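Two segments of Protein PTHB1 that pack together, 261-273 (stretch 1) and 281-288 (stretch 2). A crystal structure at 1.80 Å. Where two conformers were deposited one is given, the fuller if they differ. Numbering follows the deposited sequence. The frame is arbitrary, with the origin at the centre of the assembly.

Stretch 1, residues 261-273: ASSVFVLGERNFF
Stretch 2 (281-288) IRFMKKLD

The most unusual feature is a separation too short for a hydrogen bond: Ser 263 OG lies 2.3 Å from Arg 282 NH1. Arg 282 (chi1 t, chi2 t, chi3 m) is nevertheless anchored, because its NH2 donates to Ser 262 O at 3.1 Å and 156°, near the guanidinium plane. A water also bridges the pair, donating to Ser 262 O (2.5 Å) and accepting a weak bond from Arg 282 NH2 (2.7 Å).

After a loop at Ala 261, stretch 1 runs as a strand that ends at Gly 268, turns through Glu 269 and Arg 270, and returns as strand 271-273; Phe 273 N to Val 266 O, 2.9 Å, ties the arms. Strand 283-286 adds to the returning arm at 166°, hence antiparallel. Phe 272 and Lys 285 form the hydrogen-bonded pair (CA-CA 5.2 Å): Phe 272 N to Lys 285 O and Lys 285 N to Phe 272 O, each 2.9 Å. Asn 271 with Lys 286 and Phe 273 with Met 284 are non-hydrogen-bonded pairs (CA-CA 4.4 Å). Leu 287 N to Arg 270 O, also 2.9 Å, extends the ladder.

Phe 272 (chi1 154°) makes an offset edge-to-face pair with Phe 283 (chi1 p), whose edge points toward the Phe 272 face, centroids 5.9 Å apart. Beside Phe 273, selenomethionine Met 284 (p, t, m) brings CE to Phe 273 CE2 at 3.3 Å.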

# COMPACT_ATOMS: atom_id res chain seq x y z
N ALA A 261 10.51 14.79 -9.55
CA ALA A 261 10.21 14.06 -10.79
C ALA A 261 9.61 12.69 -10.50
O ALA A 261 10.22 11.86 -9.83
CB ALA A 261 11.46 13.93 -11.64
N SER A 262 8.41 12.46 -11.04
CA SER A 262 7.60 11.29 -10.71
C SER A 262 8.14 9.99 -11.34
O SER A 262 8.72 10.00 -12.43
CB SER A 262 6.15 11.54 -11.15
OG SER A 262 5.25 10.63 -10.54
N SER A 263 7.94 8.87 -10.64
CA SER A 263 8.40 7.58 -11.14
C SER A 263 7.38 6.47 -10.91
O SER A 263 6.75 6.38 -9.85
CB SER A 263 9.72 7.17 -10.47
OG SER A 263 10.81 7.95 -10.93
N VAL A 264 7.24 5.63 -11.92
CA VAL A 264 6.39 4.45 -11.85
C VAL A 264 7.24 3.24 -11.53
O VAL A 264 8.03 2.81 -12.36
CB VAL A 264 5.65 4.21 -13.18
CG1 VAL A 264 4.80 2.96 -13.07
CG2 VAL A 264 4.82 5.43 -13.55
N PHE A 265 7.12 2.68 -10.34
CA PHE A 265 7.93 1.49 -10.05
C PHE A 265 7.10 0.24 -10.24
O PHE A 265 5.94 0.19 -9.81
CB PHE A 265 8.49 1.55 -8.63
CG PHE A 265 9.60 2.53 -8.48
CD1 PHE A 265 9.32 3.88 -8.28
CD2 PHE A 265 10.91 2.12 -8.57
CE1 PHE A 265 10.36 4.79 -8.15
CE2 PHE A 265 11.94 3.03 -8.43
CZ PHE A 265 11.66 4.36 -8.24
N VAL A 266 7.68 -0.75 -10.92
CA VAL A 266 7.02 -2.03 -11.14
C VAL A 266 7.86 -3.16 -10.58
O VAL A 266 9.05 -3.30 -10.90
CB VAL A 266 6.72 -2.28 -12.63
CG1 VAL A 266 5.96 -3.61 -12.78
CG2 VAL A 266 5.90 -1.12 -13.19
N LEU A 267 7.25 -3.94 -9.69
CA LEU A 267 7.88 -5.15 -9.19
C LEU A 267 7.45 -6.34 -10.03
O LEU A 267 6.31 -6.79 -9.91
CB LEU A 267 7.52 -5.40 -7.73
CG LEU A 267 8.23 -6.62 -7.11
CD1 LEU A 267 9.75 -6.37 -7.05
CD2 LEU A 267 7.67 -6.94 -5.72
N GLY A 268 8.34 -6.85 -10.86
CA GLY A 268 8.04 -8.02 -11.67
C GLY A 268 8.50 -9.29 -10.96
O GLY A 268 9.15 -9.22 -9.91
N GLU A 269 8.15 -10.44 -11.51
CA GLU A 269 8.59 -11.71 -10.95
C GLU A 269 10.10 -11.90 -11.09
O GLU A 269 10.71 -12.63 -10.32
CB GLU A 269 7.86 -12.88 -11.62
CG GLU A 269 6.37 -12.95 -11.32
CD GLU A 269 5.69 -14.16 -11.94
OE1 GLU A 269 6.24 -14.73 -12.90
OE2 GLU A 269 4.61 -14.55 -11.45
N ARG A 270 10.69 -11.24 -12.09
CA ARG A 270 12.11 -11.44 -12.39
C ARG A 270 12.94 -10.16 -12.36
O ARG A 270 14.17 -10.19 -12.24
CB ARG A 270 12.28 -12.09 -13.77
CG ARG A 270 11.60 -13.44 -13.94
CD ARG A 270 12.02 -14.09 -15.27
NE ARG A 270 11.12 -13.77 -16.38
CZ ARG A 270 9.90 -14.28 -16.53
NH1 ARG A 270 9.41 -15.13 -15.62
NH2 ARG A 270 9.15 -13.95 -17.58
N ASN A 271 12.27 -9.03 -12.53
CA ASN A 271 12.94 -7.75 -12.65
C ASN A 271 12.22 -6.67 -11.87
O ASN A 271 11.03 -6.77 -11.58
CB ASN A 271 13.07 -7.32 -14.12
CG ASN A 271 13.97 -8.24 -14.92
OD1 ASN A 271 15.17 -7.99 -15.05
ND2 ASN A 271 13.39 -9.29 -15.49
N PHE A 272 12.96 -5.63 -11.56
CA PHE A 272 12.42 -4.46 -10.92
C PHE A 272 12.62 -3.30 -11.90
O PHE A 272 13.72 -3.13 -12.45
CB PHE A 272 13.14 -4.32 -9.56
CG PHE A 272 13.22 -2.94 -9.00
CD1 PHE A 272 12.08 -2.25 -8.65
CD2 PHE A 272 14.45 -2.40 -8.68
CE1 PHE A 272 12.17 -0.98 -8.08
CE2 PHE A 272 14.56 -1.15 -8.10
CZ PHE A 272 13.41 -0.44 -7.80
N PHE A 273 11.56 -2.54 -12.14
CA PHE A 273 11.58 -1.45 -13.13
C PHE A 273 11.29 -0.09 -12.51
O PHE A 273 10.40 0.05 -11.66
CB PHE A 273 10.54 -1.69 -14.23
CG PHE A 273 10.67 -3.00 -14.96
CD1 PHE A 273 10.16 -4.17 -14.42
CD2 PHE A 273 11.25 -3.05 -16.23
CE1 PHE A 273 10.25 -5.40 -15.12
CE2 PHE A 273 11.34 -4.25 -16.94
CZ PHE A 273 10.86 -5.43 -16.38
N ILE A 281 11.40 3.31 -19.95
CA ILE A 281 12.16 2.80 -18.83
C ILE A 281 13.24 3.80 -18.43
O ILE A 281 13.98 4.29 -19.28
CB ILE A 281 12.80 1.45 -19.14
CG1 ILE A 281 11.73 0.42 -19.50
CG2 ILE A 281 13.56 0.97 -17.93
CD1 ILE A 281 12.31 -0.88 -20.03
N ARG A 282 13.29 4.12 -17.13
CA ARG A 282 14.36 4.96 -16.61
C ARG A 282 15.53 4.06 -16.18
O ARG A 282 16.68 4.31 -16.53
CB ARG A 282 13.86 5.82 -15.45
CG ARG A 282 14.86 6.90 -14.99
CD ARG A 282 14.34 7.68 -13.77
NE ARG A 282 13.42 8.77 -14.11
CZ ARG A 282 12.14 8.80 -13.76
NH1 ARG A 282 11.62 7.80 -13.07
NH2 ARG A 282 11.38 9.83 -14.10
N PHE A 283 15.23 3.02 -15.41
CA PHE A 283 16.22 1.97 -15.17
C PHE A 283 15.52 0.66 -14.83
O PHE A 283 14.32 0.63 -14.52
CB PHE A 283 17.24 2.36 -14.06
CG PHE A 283 16.65 2.48 -12.67
CD1 PHE A 283 16.26 1.35 -11.96
CD2 PHE A 283 16.56 3.72 -12.05
CE1 PHE A 283 15.74 1.47 -10.67
CE2 PHE A 283 16.04 3.83 -10.77
CZ PHE A 283 15.63 2.71 -10.09
N MSE A 284 16.25 -0.44 -14.93
CA MSE A 284 15.72 -1.73 -14.53
C MSE A 284 16.84 -2.60 -14.00
O MSE A 284 18.01 -2.37 -14.30
CB MSE A 284 15.00 -2.41 -15.71
CG MSE A 284 15.94 -2.95 -16.74
SE MSE A 284 14.99 -3.83 -18.23
CE MSE A 284 14.43 -5.40 -17.26
N LYS A 285 16.47 -3.57 -13.19
CA LYS A 285 17.42 -4.42 -12.49
C LYS A 285 16.89 -5.85 -12.43
O LYS A 285 15.78 -6.07 -11.94
CB LYS A 285 17.63 -3.87 -11.08
CG LYS A 285 18.15 -4.87 -10.07
CD LYS A 285 19.60 -5.19 -10.32
CE LYS A 285 20.26 -5.71 -9.04
NZ LYS A 285 21.69 -5.98 -9.28
N LYS A 286 17.69 -6.81 -12.91
CA LYS A 286 17.35 -8.21 -12.74
C LYS A 286 17.52 -8.61 -11.28
O LYS A 286 18.54 -8.34 -10.67
CB LYS A 286 18.23 -9.10 -13.63
CG LYS A 286 18.08 -10.59 -13.36
CD LYS A 286 18.81 -11.43 -14.40
CE LYS A 286 18.55 -12.91 -14.19
NZ LYS A 286 17.09 -13.20 -14.14
N LEU A 287 16.50 -9.25 -10.72
CA LEU A 287 16.57 -9.67 -9.33
C LEU A 287 17.18 -11.07 -9.23
O LEU A 287 16.87 -11.93 -10.03
CB LEU A 287 15.18 -9.62 -8.72
CG LEU A 287 14.62 -8.19 -8.63
CD1 LEU A 287 13.18 -8.23 -8.21
CD2 LEU A 287 15.43 -7.35 -7.66
N ASP A 288 18.05 -11.27 -8.25
CA ASP A 288 18.74 -12.55 -8.09
C ASP A 288 17.96 -13.53 -7.21
O ASP A 288 18.41 -14.65 -6.98
CB ASP A 288 20.14 -12.32 -7.51
CG ASP A 288 21.07 -11.66 -8.50
OD1 ASP A 288 20.94 -11.92 -9.71
OD2 ASP A 288 21.94 -10.87 -8.06
O HOH W 1 8.94 10.60 -14.80